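Local coordinates for protein ADP compounds hydrolase NudE (Escherichia coli, PDB 1VHZ) that hydrolyses ADP-ribose, NADH and dinucleoside polyphosphates such as Ap3A and Ap2A as a magnesium-dependent homodimer, releasing AMP and ribose 5-phosphate from ADP-ribose, at residues K99-F104 with E145-V150; A93-L98 with F104-L109; D30-F33 with V37-V40; F79-I84 with E168-S173. One frame throughout, in Å; residues are numbered along the deposited sequence.

Contact 1: K99-F104 with E145-V150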
loop_
_atom_site.group_PDB
_atom_site.type_symbol
_atom_site.label_atom_id
_atom_site.label_comp_id
_atom_site.label_asym_id
_atom_site.label_seq_id
_atom_site.Cartn_x
_atom_site.Cartn_y
_atom_site.Cartn_z
ATOM N N LYS A 99 16.139 17.275 0.416
ATOM C CA LYS A 99 16.771 18.421 1.023
ATOM C C LYS A 99 16.100 18.776 2.352
ATOM O O LYS A 99 16.805 18.993 3.327
ATOM C CB LYS A 99 16.765 19.657 0.117
ATOM C CG LYS A 99 17.613 19.555 -1.126
ATOM C CD LYS A 99 17.428 20.779 -2.035
ATOM C CE LYS A 99 18.215 20.510 -3.336
ATOM N NZ LYS A 99 17.806 21.479 -4.388
ATOM N N GLU A 100 14.768 18.792 2.349
ATOM C CA GLU A 100 13.992 19.089 3.527
ATOM C C GLU A 100 14.105 18.009 4.604
ATOM O O GLU A 100 14.172 18.307 5.794
ATOM C CB GLU A 100 12.491 19.218 3.198
ATOM C CG GLU A 100 12.077 20.469 2.450
ATOM C CD GLU A 100 10.646 20.455 1.970
ATOM O OE1 GLU A 100 10.299 21.314 1.130
ATOM O OE2 GLU A 100 9.835 19.583 2.390
ATOM N N GLU A 101 14.139 16.735 4.205
ATOM C CA GLU A 101 14.142 15.697 5.236
ATOM C C GLU A 101 15.478 15.167 5.671
ATOM O O GLU A 101 15.674 14.851 6.850
ATOM C CB GLU A 101 13.255 14.531 4.742
ATOM C CG GLU A 101 11.803 14.988 4.552
ATOM C CD GLU A 101 10.845 13.828 4.380
ATOM O OE1 GLU A 101 11.239 12.662 4.580
ATOM O OE2 GLU A 101 9.669 14.084 4.047
ATOM N N VAL A 102 16.436 15.145 4.765
ATOM C CA VAL A 102 17.740 14.555 5.085
ATOM C C VAL A 102 18.912 15.451 4.876
ATOM O O VAL A 102 20.053 15.049 5.131
ATOM C CB VAL A 102 17.713 13.243 4.259
ATOM C CG1 VAL A 102 18.910 12.945 3.433
ATOM C CG2 VAL A 102 17.331 12.106 5.212
ATOM N N GLY A 103 18.729 16.694 4.418
ATOM C CA GLY A 103 19.831 17.604 4.227
ATOM C C GLY A 103 20.705 17.364 3.020
ATOM O O GLY A 103 21.810 17.914 2.941
ATOM N N PHE A 104 20.235 16.655 1.999
ATOM C CA PHE A 104 21.019 16.435 0.799
ATOM C C PHE A 104 20.113 16.666 -0.437
ATOM O O PHE A 104 18.914 16.494 -0.369
ATOM C CB PHE A 104 21.520 15.017 0.639
ATOM C CG PHE A 104 22.571 14.458 1.529
ATOM C CD1 PHE A 104 23.901 14.825 1.408
ATOM C CD2 PHE A 104 22.242 13.486 2.475
ATOM C CE1 PHE A 104 24.878 14.278 2.212
ATOM C CE2 PHE A 104 23.217 12.929 3.284
ATOM C CZ PHE A 104 24.536 13.326 3.157
ATOM N N GLU A 145 9.615 17.224 14.382
ATOM C CA GLU A 145 10.851 16.803 15.052
ATOM C C GLU A 145 11.797 16.257 14.000
ATOM O O GLU A 145 11.347 15.886 12.917
ATOM C CB GLU A 145 10.570 15.797 16.169
ATOM C CG GLU A 145 10.021 14.468 15.735
ATOM C CD GLU A 145 9.679 13.453 16.790
ATOM O OE1 GLU A 145 9.957 13.577 18.006
ATOM O OE2 GLU A 145 9.067 12.426 16.390
ATOM N N PRO A 146 13.085 16.275 14.279
ATOM C CA PRO A 146 14.080 15.766 13.357
ATOM C C PRO A 146 13.836 14.301 13.011
ATOM O O PRO A 146 13.241 13.541 13.786
ATOM C CB PRO A 146 15.409 15.964 14.074
ATOM C CG PRO A 146 15.143 16.885 15.209
ATOM C CD PRO A 146 13.686 16.745 15.551
ATOM N N LEU A 147 14.204 13.901 11.807
ATOM C CA LEU A 147 14.050 12.526 11.343
ATOM C C LEU A 147 15.388 11.805 11.401
ATOM O O LEU A 147 16.278 12.072 10.588
ATOM C CB LEU A 147 13.510 12.559 9.902
ATOM C CG LEU A 147 12.228 13.389 9.744
ATOM C CD1 LEU A 147 11.919 13.691 8.287
ATOM C CD2 LEU A 147 11.055 12.679 10.416
ATOM N N PRO A 148 15.584 10.952 12.386
ATOM C CA PRO A 148 16.847 10.234 12.527
ATOM C C PRO A 148 17.094 9.408 11.270
ATOM O O PRO A 148 16.151 8.831 10.727
ATOM C CB PRO A 148 16.684 9.373 13.766
ATOM C CG PRO A 148 15.513 9.918 14.490
ATOM C CD PRO A 148 14.629 10.578 13.440
ATOM N N GLN A 149 18.321 9.438 10.781
ATOM C CA GLN A 149 18.752 8.726 9.605
ATOM C C GLN A 149 19.388 7.392 9.957
ATOM O O GLN A 149 19.979 7.217 11.026
ATOM C CB GLN A 149 19.777 9.575 8.812
ATOM C CG GLN A 149 19.122 10.742 8.107
ATOM C CD GLN A 149 20.080 11.704 7.458
ATOM O OE1 GLN A 149 21.035 11.288 6.813
ATOM N NE2 GLN A 149 19.808 13.006 7.602
ATOM N N VAL A 150 19.159 6.397 9.104
ATOM C CA VAL A 150 19.734 5.068 9.296
ATOM C C VAL A 150 20.415 4.612 7.998
ATOM O O VAL A 150 19.767 4.561 6.939
ATOM C CB VAL A 150 18.710 4.010 9.712
ATOM C CG1 VAL A 150 19.402 2.649 9.922
ATOM C CG2 VAL A 150 17.967 4.388 10.985
HETATM O O HOH W 1 17.219 13.689 8.747
HETATM O O HOH W 2 14.718 16.239 9.449
#
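E101 and V102, in the last turn of helix 90-102, face L147 and Q149 where an irregular run of chain enters strand 149-153. The two backbones stay apart, with the CA atoms of E101 and L147 6.9 Å from each other, and water bridges the gap between them. One water donates to E101 O and to L147 O, at 2.7 and 2.6 Å, and accepts from Q149 NE2. A second water donates to E101 O and takes a weak bond from L147 N, so this single helix carbonyl receives two waters. Just beyond, G103 adopts a positive phi of 76°, a backbone shape that favours glycine.

Among the side chains, L147 CD1 rests against the stem of E101, 3.9 Å from its CB and scarcely farther from CG and CD. Q149 has CG anti to the carbonyl carbon (chi1 -73°) and an extended chain beyond, which carries its amide over to V102. There NE2 gives V102 O a weak, bent hydrogen bond of 3.2 Å, while V102 CG2 packs 3.6 Å from Q149 CD. NE2 thus serves both the helix carbonyl and the bridging water. The carboxylate of E101 finds its polar partner outside the two segments: OE1, which L147 CD1 also touches, is hydrogen-bonded to S80 OG, and OE2 lies close to OE2 of E97. By similarity both glutamates bind the divalent cation, so the contact joins the C-terminal end of the Nudix box helix, next to the probable metal site, to the strand that follows L147.

Contact 2: A93-L98 with F104-L109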
loop_
_atom_site.group_PDB
_atom_site.type_symbol
_atom_site.label_atom_id
_atom_site.label_comp_id
_atom_site.label_asym_id
_atom_site.label_seq_id
_atom_site.Cartn_x
_atom_site.Cartn_y
_atom_site.Cartn_z
ATOM N N ALA A 93 10.163 17.338 -7.036
ATOM C CA ALA A 93 9.594 17.066 -5.711
ATOM C C ALA A 93 10.562 16.183 -4.926
ATOM O O ALA A 93 10.796 16.428 -3.740
ATOM C CB ALA A 93 8.235 16.407 -5.833
ATOM N N ALA A 94 11.141 15.181 -5.604
ATOM C CA ALA A 94 12.055 14.278 -4.922
ATOM C C ALA A 94 13.253 15.047 -4.355
ATOM O O ALA A 94 13.605 14.878 -3.192
ATOM C CB ALA A 94 12.526 13.166 -5.853
ATOM N N ASN A 95 13.873 15.876 -5.189
ATOM C CA ASN A 95 15.037 16.661 -4.769
ATOM C C ASN A 95 14.694 17.565 -3.588
ATOM O O ASN A 95 15.419 17.592 -2.600
ATOM C CB ASN A 95 15.581 17.440 -5.969
ATOM C CG ASN A 95 17.068 17.703 -5.926
ATOM O OD1 ASN A 95 17.845 16.996 -5.294
ATOM N ND2 ASN A 95 17.513 18.760 -6.608
ATOM N N ARG A 96 13.573 18.271 -3.658
ATOM C CA ARG A 96 13.127 19.155 -2.597
ATOM C C ARG A 96 12.867 18.371 -1.310
ATOM O O ARG A 96 13.325 18.787 -0.238
ATOM C CB ARG A 96 11.870 19.931 -3.015
ATOM C CG ARG A 96 11.271 20.807 -1.913
ATOM C CD ARG A 96 10.006 21.529 -2.386
ATOM N NE ARG A 96 9.006 20.594 -2.905
ATOM C CZ ARG A 96 8.389 19.661 -2.180
ATOM N NH1 ARG A 96 8.637 19.506 -0.876
ATOM N NH2 ARG A 96 7.511 18.843 -2.762
ATOM N N GLU A 97 12.132 17.254 -1.399
ATOM C CA GLU A 97 11.854 16.453 -0.216
ATOM C C GLU A 97 13.145 15.920 0.403
ATOM O O GLU A 97 13.235 15.920 1.635
ATOM C CB GLU A 97 10.900 15.290 -0.483
ATOM C CG GLU A 97 9.476 15.685 -0.838
ATOM C CD GLU A 97 8.690 16.202 0.358
ATOM O OE1 GLU A 97 7.753 17.003 0.125
ATOM O OE2 GLU A 97 8.996 15.812 1.508
ATOM N N LEU A 98 14.099 15.457 -0.386
ATOM C CA LEU A 98 15.348 14.964 0.207
ATOM C C LEU A 98 16.009 16.099 1.027
ATOM O O LEU A 98 16.467 15.851 2.134
ATOM C CB LEU A 98 16.349 14.533 -0.821
ATOM C CG LEU A 98 16.794 13.155 -1.174
ATOM C CD1 LEU A 98 18.217 13.208 -1.785
ATOM C CD2 LEU A 98 16.781 12.158 -0.028
ATOM N N PHE A 104 20.235 16.655 1.999
ATOM C CA PHE A 104 21.019 16.435 0.799
ATOM C C PHE A 104 20.113 16.666 -0.437
ATOM O O PHE A 104 18.914 16.494 -0.369
ATOM C CB PHE A 104 21.520 15.017 0.639
ATOM C CG PHE A 104 22.571 14.458 1.529
ATOM C CD1 PHE A 104 23.901 14.825 1.408
ATOM C CD2 PHE A 104 22.242 13.486 2.475
ATOM C CE1 PHE A 104 24.878 14.278 2.212
ATOM C CE2 PHE A 104 23.217 12.929 3.284
ATOM C CZ PHE A 104 24.536 13.326 3.157
ATOM N N GLY A 105 20.766 17.027 -1.523
ATOM C CA GLY A 105 20.100 17.153 -2.828
ATOM C C GLY A 105 20.721 15.981 -3.607
ATOM O O GLY A 105 21.663 15.375 -3.057
ATOM N N ALA A 106 20.279 15.665 -4.803
ATOM C CA ALA A 106 20.913 14.552 -5.528
ATOM C C ALA A 106 21.157 14.965 -6.971
ATOM O O ALA A 106 20.250 15.568 -7.548
ATOM C CB ALA A 106 20.024 13.311 -5.487
ATOM N N ASN A 107 22.313 14.651 -7.550
ATOM C CA ASN A 107 22.525 15.019 -8.957
ATOM C C ASN A 107 21.961 13.943 -9.873
ATOM O O ASN A 107 21.803 14.177 -11.062
ATOM C CB ASN A 107 24.010 15.200 -9.283
ATOM C CG ASN A 107 24.591 16.414 -8.560
ATOM O OD1 ASN A 107 23.985 17.480 -8.553
ATOM N ND2 ASN A 107 25.736 16.236 -7.923
ATOM N N ASP A 108 21.654 12.763 -9.318
ATOM C CA ASP A 108 21.156 11.680 -10.167
ATOM C C ASP A 108 19.877 11.083 -9.612
ATOM O O ASP A 108 19.863 10.218 -8.733
ATOM C CB ASP A 108 22.286 10.669 -10.346
ATOM C CG ASP A 108 21.950 9.518 -11.260
ATOM O OD1 ASP A 108 22.707 8.524 -11.322
ATOM O OD2 ASP A 108 20.912 9.561 -11.943
ATOM N N LEU A 109 18.748 11.499 -10.186
ATOM C CA LEU A 109 17.435 11.039 -9.760
ATOM C C LEU A 109 16.772 10.185 -10.820
ATOM O O LEU A 109 16.746 10.547 -11.996
ATOM C CB LEU A 109 16.559 12.236 -9.383
ATOM C CG LEU A 109 17.014 13.019 -8.147
ATOM C CD1 LEU A 109 16.446 14.429 -8.129
ATOM C CD2 LEU A 109 16.628 12.274 -6.875
#
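With chi1 at -150°, N95 has CG roughly anti to its own N, which swings the carboxamide off helix 90-102 toward A106; at L109, chi1 of -66° sets CG anti to the carbonyl carbon and brings CD1 under the stem of N95. A106 N then donates to N95 OD1 over 2.8 Å, nearly straight at 157° and in the carbonyl plane. The same oxygen lies 3.3 Å from G105 CA, where the lack of a side chain permits the close approach. L109 CD1 meets N95 CB at 3.8 Å, the two side chains crossing at about a right angle. On the next turn L98 CD1 packs 4.1 Å from A106 CB, and L98 CB sits 3.3 Å from F104 O. A leucine in place of N95 would probably deprive A106 N of its acceptor and push a bulky apolar branch against G105.

Helix and strand run nearly antiparallel. G105 and N107 bond through their backbones to Y135 and D133 of strand 125-136, whereas A106 N turns to the helix. A side-chain carbonyl thus stands in for a neighbouring strand, and the Nudix box helix is tied to this strand by one polar bond set among apolar contacts.

Contact 3: D30-F33 with V37-V40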
loop_
_atom_site.group_PDB
_atom_site.type_symbol
_atom_site.label_atom_id
_atom_site.label_comp_id
_atom_site.label_asym_id
_atom_site.label_seq_id
_atom_site.Cartn_x
_atom_site.Cartn_y
_atom_site.Cartn_z
ATOM N N ASP A 30 -23.261 6.683 -5.453
ATOM C CA ASP A 30 -24.313 5.764 -5.871
ATOM C C ASP A 30 -23.878 5.162 -7.216
ATOM O O ASP A 30 -23.526 5.896 -8.136
ATOM C CB ASP A 30 -25.665 6.444 -6.040
ATOM C CG ASP A 30 -26.367 6.610 -4.705
ATOM O OD1 ASP A 30 -27.188 5.739 -4.374
ATOM O OD2 ASP A 30 -26.075 7.590 -3.998
ATOM N N LEU A 31 -23.880 3.837 -7.292
ATOM C CA LEU A 31 -23.466 3.158 -8.496
ATOM C C LEU A 31 -24.501 2.183 -9.052
ATOM O O LEU A 31 -25.223 1.542 -8.304
ATOM C CB LEU A 31 -22.235 2.266 -8.180
ATOM C CG LEU A 31 -20.898 2.977 -8.006
ATOM C CD1 LEU A 31 -19.829 1.979 -7.591
ATOM C CD2 LEU A 31 -20.498 3.694 -9.291
ATOM N N GLU A 32 -24.442 2.017 -10.368
ATOM C CA GLU A 32 -25.301 1.063 -11.033
ATOM C C GLU A 32 -24.376 0.191 -11.898
ATOM O O GLU A 32 -23.834 0.699 -12.873
ATOM C CB GLU A 32 -26.425 1.612 -11.900
ATOM C CG GLU A 32 -27.418 0.476 -12.258
ATOM C CD GLU A 32 -28.594 1.028 -13.059
ATOM O OE1 GLU A 32 -29.380 1.825 -12.502
ATOM O OE2 GLU A 32 -28.730 0.676 -14.242
ATOM N N PHE A 33 -24.210 -1.052 -11.470
ATOM C CA PHE A 33 -23.363 -1.958 -12.237
ATOM C C PHE A 33 -24.039 -2.377 -13.534
ATOM O O PHE A 33 -25.214 -2.127 -13.760
ATOM C CB PHE A 33 -22.974 -3.156 -11.372
ATOM C CG PHE A 33 -22.045 -2.738 -10.258
ATOM C CD1 PHE A 33 -22.553 -2.288 -9.048
ATOM C CD2 PHE A 33 -20.670 -2.775 -10.437
ATOM C CE1 PHE A 33 -21.700 -1.905 -8.025
ATOM C CE2 PHE A 33 -19.810 -2.381 -9.425
ATOM C CZ PHE A 33 -20.328 -1.938 -8.215
ATOM N N VAL A 37 -27.456 -3.973 -10.859
ATOM C CA VAL A 37 -27.353 -3.968 -9.401
ATOM C C VAL A 37 -26.906 -2.586 -8.928
ATOM O O VAL A 37 -26.007 -1.962 -9.514
ATOM C CB VAL A 37 -26.350 -5.049 -8.953
ATOM C CG1 VAL A 37 -26.071 -5.015 -7.466
ATOM C CG2 VAL A 37 -26.876 -6.443 -9.338
ATOM N N ARG A 38 -27.606 -2.046 -7.942
ATOM C CA ARG A 38 -27.288 -0.740 -7.389
ATOM C C ARG A 38 -26.713 -0.896 -5.984
ATOM O O ARG A 38 -27.132 -1.769 -5.226
ATOM C CB ARG A 38 -28.459 0.237 -7.375
ATOM C CG ARG A 38 -28.748 0.794 -8.762
ATOM C CD ARG A 38 -29.857 1.832 -8.736
ATOM N NE ARG A 38 -29.997 2.480 -10.041
ATOM C CZ ARG A 38 -30.712 3.586 -10.224
ATOM N NH1 ARG A 38 -30.789 4.119 -11.432
ATOM N NH2 ARG A 38 -31.338 4.132 -9.188
ATOM N N ARG A 39 -25.718 -0.079 -5.702
ATOM C CA ARG A 39 -25.025 -0.103 -4.418
ATOM C C ARG A 39 -24.482 1.307 -4.153
ATOM O O ARG A 39 -24.265 2.101 -5.073
ATOM C CB ARG A 39 -23.871 -1.089 -4.458
ATOM C CG ARG A 39 -23.859 -2.458 -3.938
ATOM C CD ARG A 39 -25.051 -3.262 -3.619
ATOM N NE ARG A 39 -25.010 -4.681 -3.771
ATOM C CZ ARG A 39 -24.173 -5.656 -3.523
ATOM N NH1 ARG A 39 -22.969 -5.479 -2.982
ATOM N NH2 ARG A 39 -24.515 -6.919 -3.835
ATOM N N VAL A 40 -24.327 1.623 -2.880
ATOM C CA VAL A 40 -23.801 2.914 -2.441
ATOM C C VAL A 40 -22.434 2.656 -1.795
ATOM O O VAL A 40 -22.350 1.905 -0.819
ATOM C CB VAL A 40 -24.717 3.593 -1.410
ATOM C CG1 VAL A 40 -24.121 4.913 -0.938
ATOM C CG2 VAL A 40 -26.106 3.819 -2.007
#
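E32 and R38 pair across the antiparallel beta hairpin formed by strands 25-32 and 38-44, with strand 25-32 central in a three-stranded sheet. L31 and R39 are the hydrogen-bonded pair, L31 N reaching R39 O at 2.8 Å; D30 with V40 and E32 with R38 are non-hydrogen-bonded pairs whose side chains share the opposite face. E32 takes an extended chain with CG anti to N (chi1 -167°), and R38, straight from CG to NE, crosses it obliquely. In a salt bridge its guanidinium comes side-on and grips the single oxygen OE1 twice: NE at 2.6 Å on the anti lone pair, NH1 at 2.9 Å nearly in line with the C-O bond. The carboxylate and guanidinium planes are 34° apart. With E32 replaced by alanine, the R38 guanidinium is likely to lose this charged mate and to be free to turn.

On the other face R39 turns its far end away from the hairpin, where NH1 bonds to D142 O of the second subunit and the side chain touches the bound ADP-ribose. At the turn end, F33 N donates to V37 O (2.8 Å), and the same carbonyl oxygen lies in the plane of the F33 ring, 3.5 Å from CD1 at its edge.

Contact 4: F79-I84 with E168-S173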
loop_
_atom_site.group_PDB
_atom_site.type_symbol
_atom_site.label_atom_id
_atom_site.label_comp_id
_atom_site.label_asym_id
_atom_site.label_seq_id
_atom_site.Cartn_x
_atom_site.Cartn_y
_atom_site.Cartn_z
ATOM N N PHE A 79 11.641 4.755 3.883
ATOM C CA PHE A 79 12.066 5.747 2.919
ATOM C C PHE A 79 11.300 7.056 3.081
ATOM O O PHE A 79 10.134 7.086 3.461
ATOM C CB PHE A 79 11.908 5.205 1.494
ATOM C CG PHE A 79 12.633 3.896 1.296
ATOM C CD1 PHE A 79 11.938 2.735 1.012
ATOM C CD2 PHE A 79 14.018 3.836 1.425
ATOM C CE1 PHE A 79 12.613 1.534 0.829
ATOM C CE2 PHE A 79 14.693 2.644 1.250
ATOM C CZ PHE A 79 13.995 1.485 0.947
ATOM N N SER A 80 12.016 8.125 2.825
ATOM C CA SER A 80 11.472 9.490 2.893
ATOM C C SER A 80 10.353 9.624 1.888
ATOM O O SER A 80 10.396 9.104 0.762
ATOM C CB SER A 80 12.681 10.428 2.690
ATOM O OG SER A 80 12.293 11.588 1.990
ATOM N N LYS A 81 9.242 10.221 2.268
ATOM C CA LYS A 81 8.057 10.378 1.454
ATOM C C LYS A 81 7.473 11.780 1.616
ATOM O O LYS A 81 7.542 12.346 2.714
ATOM C CB LYS A 81 6.950 9.404 1.981
ATOM C CG LYS A 81 7.269 7.945 1.820
ATOM C CD LYS A 81 6.389 6.975 2.566
ATOM C CE LYS A 81 6.993 5.572 2.610
ATOM N NZ LYS A 81 7.954 5.334 3.739
ATOM N N GLY A 82 6.807 12.263 0.583
ATOM C CA GLY A 82 6.165 13.575 0.636
ATOM C C GLY A 82 5.221 13.734 -0.558
ATOM O O GLY A 82 5.031 12.836 -1.371
ATOM N N LEU A 83 4.638 14.915 -0.673
ATOM C CA LEU A 83 3.736 15.229 -1.748
ATOM C C LEU A 83 4.418 16.036 -2.848
ATOM O O LEU A 83 5.353 16.788 -2.613
ATOM C CB LEU A 83 2.548 16.045 -1.198
ATOM C CG LEU A 83 1.688 15.310 -0.172
ATOM C CD1 LEU A 83 0.596 16.239 0.367
ATOM C CD2 LEU A 83 1.073 14.068 -0.798
ATOM N N ILE A 84 3.937 15.826 -4.070
ATOM C CA ILE A 84 4.452 16.600 -5.211
ATOM C C ILE A 84 3.657 17.906 -5.247
ATOM O O ILE A 84 2.424 17.819 -5.317
ATOM C CB ILE A 84 4.223 15.819 -6.520
ATOM C CG1 ILE A 84 5.034 14.513 -6.459
ATOM C CG2 ILE A 84 4.567 16.699 -7.714
ATOM C CD1 ILE A 84 5.022 13.685 -7.729
ATOM N N GLU A 168 5.828 -2.119 5.550
ATOM C CA GLU A 168 4.695 -1.346 5.057
ATOM C C GLU A 168 4.679 -1.533 3.541
ATOM O O GLU A 168 5.748 -1.513 2.919
ATOM C CB GLU A 168 4.828 0.099 5.511
ATOM C CG GLU A 168 3.656 0.994 5.168
ATOM C CD GLU A 168 3.727 1.552 3.760
ATOM O OE1 GLU A 168 4.831 1.547 3.170
ATOM O OE2 GLU A 168 2.693 2.011 3.247
ATOM N N ALA A 169 3.512 -1.724 2.933
ATOM C CA ALA A 169 3.417 -2.025 1.514
ATOM C C ALA A 169 4.196 -1.149 0.561
ATOM O O ALA A 169 4.718 -1.699 -0.443
ATOM C CB ALA A 169 1.965 -2.146 1.034
ATOM N N ARG A 170 4.242 0.148 0.753
ATOM C CA ARG A 170 4.982 1.045 -0.143
ATOM C C ARG A 170 6.483 0.882 0.066
ATOM O O ARG A 170 7.216 0.857 -0.930
ATOM C CB ARG A 170 4.531 2.492 0.072
ATOM C CG ARG A 170 3.067 2.684 -0.373
ATOM C CD ARG A 170 2.494 4.013 0.154
ATOM N NE ARG A 170 2.800 4.202 1.553
ATOM C CZ ARG A 170 2.659 5.307 2.262
ATOM N NH1 ARG A 170 3.003 5.348 3.553
ATOM N NH2 ARG A 170 2.187 6.397 1.688
ATOM N N ASN A 171 6.916 0.714 1.330
ATOM C CA ASN A 171 8.325 0.496 1.612
ATOM C C ASN A 171 8.795 -0.818 0.983
ATOM O O ASN A 171 9.844 -0.873 0.335
ATOM C CB ASN A 171 8.651 0.403 3.126
ATOM C CG ASN A 171 8.647 1.747 3.826
ATOM O OD1 ASN A 171 8.809 2.806 3.205
ATOM N ND2 ASN A 171 8.414 1.731 5.132
ATOM N N VAL A 172 8.012 -1.874 1.194
ATOM C CA VAL A 172 8.399 -3.200 0.657
ATOM C C VAL A 172 8.422 -3.205 -0.856
ATOM O O VAL A 172 9.360 -3.701 -1.478
ATOM C CB VAL A 172 7.493 -4.285 1.243
ATOM C CG1 VAL A 172 7.666 -5.630 0.568
ATOM C CG2 VAL A 172 7.761 -4.435 2.760
ATOM N N SER A 173 7.394 -2.620 -1.496
ATOM C CA SER A 173 7.367 -2.525 -2.948
ATOM C C SER A 173 8.624 -1.800 -3.450
ATOM O O SER A 173 9.287 -2.274 -4.360
ATOM C CB SER A 173 6.166 -1.657 -3.409
ATOM O OG SER A 173 4.966 -2.354 -3.201
HETATM O O HOH W 3 8.404 4.472 6.526
HETATM O O HOH W 4 5.453 4.044 4.744
#
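K81, on the strand that leads into the Nudix box, meets N171 and R170 in the first turn of helix 169-184, the last helix of the chain, which has E168 as its N-cap. The lysine chain is extended until its last torsion, where a bend (chi4 86°) turns NZ back toward the carbonyl of F79. NZ there donates to F79 O at 2.8 Å, in the carbonyl plane on a lone pair, and to N171 OD1 at 2.7 Å, tilted 20° from the amide plane. Two waters add weak bonds to the ammonium: one is shared with N171 ND2, the other, again weakly, with R170 NH1. The amide is fixed from its other end as well, since ND2 also bonds to F166 O.

R170 spreads its guanidinium beneath the lysine chain, with K81 CD 3.8 Å above one face and offset toward the rim. E168 helps to hold it there, its OE2 forming a salt bridge with R170 NE at 2.8 Å. E168 OE1 caps the helix through N171 N at 2.9 Å and, weakly, R170 N, so one carboxylate both caps the helix and holds the arginine. E168 OE2 bonds in addition to A118 N of the second subunit, and A169 and S173 pack across the dimer interface on that subunit. The F79 ring stands almost perpendicular to the N171 amide and turns its edge to the helix backbone, with CE1 3.7 Å from N171 O.

How the contacts relate
Contacts 1, 2 and 4 cluster round the Nudix box, their centres 12 to 15 Å apart. Contacts 1 and 2 share F104 and use successive turns of helix 90-102. Contact 4 supplies the strand before that helix: E101 OE2 of contact 1 comes within 3.1 Å of K81 O, and L83 O probably accepts from R96 NH2 of contact 2 at 3.0 Å. E97 and E101, metal ligands by similarity, thus lie where the three meet. Contact 3 is remote within the chain, its centre about 46 Å from that of contact 1, and the R39 side chain comes within about 4 Å of the bound ADP-ribose. Dimerisation reconnects them, for E145 of contact 1 packs on F33 of the second subunit.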